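Local coordinates for YscQ-C, type III secretion protein (PDB 3UEP) that forms part of the Yersinia type III machinery that secretes Yop proteins, as the separately translated C-terminal, FliN-like piece of YscQ, at residues V52-V56 against H67-V71. Residues are numbered along the deposited sequence; the frame is centred on the assembly and turned at random. Where two conformers were deposited one is given.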
# COMPACT_ATOMS: atom_id res chain seq x y z
N VAL A 52 14.59 -5.72 -1.63
CA VAL A 52 14.62 -4.39 -1.03
C VAL A 52 14.07 -3.30 -1.96
O VAL A 52 13.58 -2.28 -1.49
CB VAL A 52 16.03 -4.01 -0.53
CG1 VAL A 52 16.40 -4.88 0.68
CG2 VAL A 52 17.07 -4.14 -1.65
N ASP A 53 14.15 -3.53 -3.27
CA ASP A 53 13.44 -2.68 -4.22
C ASP A 53 11.98 -3.14 -4.33
O ASP A 53 11.10 -2.62 -3.64
CB ASP A 53 14.15 -2.64 -5.59
CG ASP A 53 14.49 -4.02 -6.13
OD1 ASP A 53 14.42 -5.01 -5.37
OD2 ASP A 53 14.84 -4.11 -7.33
N GLY A 54 11.72 -4.14 -5.18
CA GLY A 54 10.46 -4.84 -5.14
C GLY A 54 9.20 -4.09 -5.54
O GLY A 54 9.16 -2.86 -5.56
N GLU A 55 8.17 -4.87 -5.84
CA GLU A 55 6.92 -4.35 -6.39
C GLU A 55 6.24 -3.31 -5.51
O GLU A 55 6.03 -3.52 -4.32
CB GLU A 55 5.95 -5.51 -6.68
CG GLU A 55 4.77 -5.15 -7.61
CD GLU A 55 3.85 -6.33 -7.90
OE1 GLU A 55 4.23 -7.21 -8.70
OE2 GLU A 55 2.73 -6.38 -7.33
N VAL A 56 5.90 -2.18 -6.11
CA VAL A 56 5.03 -1.19 -5.47
C VAL A 56 3.76 -1.15 -6.31
O VAL A 56 3.81 -1.09 -7.54
CB VAL A 56 5.68 0.20 -5.42
CG1 VAL A 56 4.71 1.24 -4.87
CG2 VAL A 56 6.95 0.16 -4.58
N HIS A 67 2.06 -0.14 -11.36
CA HIS A 67 3.10 -0.87 -10.63
C HIS A 67 4.42 -0.12 -10.79
O HIS A 67 4.67 0.53 -11.80
CB HIS A 67 3.26 -2.30 -11.16
CG HIS A 67 1.98 -3.08 -11.19
ND1 HIS A 67 1.62 -3.97 -10.19
CD2 HIS A 67 0.98 -3.13 -12.11
CE1 HIS A 67 0.46 -4.53 -10.50
NE2 HIS A 67 0.06 -4.04 -11.66
N GLY A 68 5.26 -0.22 -9.76
CA GLY A 68 6.50 0.51 -9.72
C GLY A 68 7.52 -0.21 -8.86
O GLY A 68 7.31 -1.34 -8.43
N ARG A 69 8.62 0.47 -8.58
CA ARG A 69 9.72 -0.10 -7.82
C ARG A 69 10.16 0.89 -6.76
O ARG A 69 10.29 2.08 -7.03
CB ARG A 69 10.87 -0.39 -8.78
CG ARG A 69 12.10 -0.99 -8.15
CD ARG A 69 13.05 -1.46 -9.24
NE ARG A 69 13.72 -0.35 -9.90
CZ ARG A 69 14.98 -0.01 -9.66
NH1 ARG A 69 15.70 -0.71 -8.79
NH2 ARG A 69 15.52 1.02 -10.31
N LEU A 70 10.40 0.41 -5.54
CA LEU A 70 10.93 1.29 -4.50
C LEU A 70 12.36 1.66 -4.87
O LEU A 70 13.15 0.78 -5.21
CB LEU A 70 10.98 0.60 -3.15
CG LEU A 70 9.79 0.46 -2.23
CD1 LEU A 70 10.33 -0.02 -0.90
CD2 LEU A 70 9.04 1.78 -2.07
N VAL A 71 12.69 2.94 -4.79
CA VAL A 71 14.06 3.40 -4.94
C VAL A 71 14.41 4.34 -3.78
O VAL A 71 13.53 4.91 -3.14
CB VAL A 71 14.29 4.15 -6.27
CG1 VAL A 71 13.99 3.25 -7.47
CG2 VAL A 71 13.43 5.41 -6.31
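V56 and G68 form an antiparallel hydrogen-bonded pair, V56 N giving a bond to G68 O (2.8 Å) and G68 N returning one to V56 O (2.8 Å). The first is nearly straight at 161°; the second is more bent. V56 O also receives a CA-H...O contact from H67 CA at 3.2 Å. One step along, E55 and R69 make a non-hydrogen-bonded pair, and beyond it the loop at G54 departs from strand pairing. On the buried side V56 CG2, anti to its own carbonyl carbon, reaches L70 CD2 at 3.6 Å, the two side chains crossing at about a right angle. L70 CB packs against D53 O at 3.3 Å.

These residues belong to the beta hairpin of strands 55-60 and 63-73, the middle pair of the four-stranded antiparallel sheet in this FliN-family domain. V56 and L70 meet V27 of strand 20-27, while L70 also packs on L77 of the second subunit, carrying the apolar layer into the dimer.

The polar side chains lie on the other side of the hairpin. D53 CB comes to 3.7 Å from R69 CG, and D53 OD2 approaches R69 NH1 at the guanidinium edge, a long salt bridge of 3.8 Å with the two planes almost perpendicular; both approaches are doubtful, since D53 is poorly ordered and R69 has two conformers. In the modelled one of its two conformers, the extended E55 runs alongside H67, its carboxylate turned steeply to the ring. OE2 lies 3.9 Å from H67 ND1, too far for a hydrogen bond, and ND1 is buried without a partner.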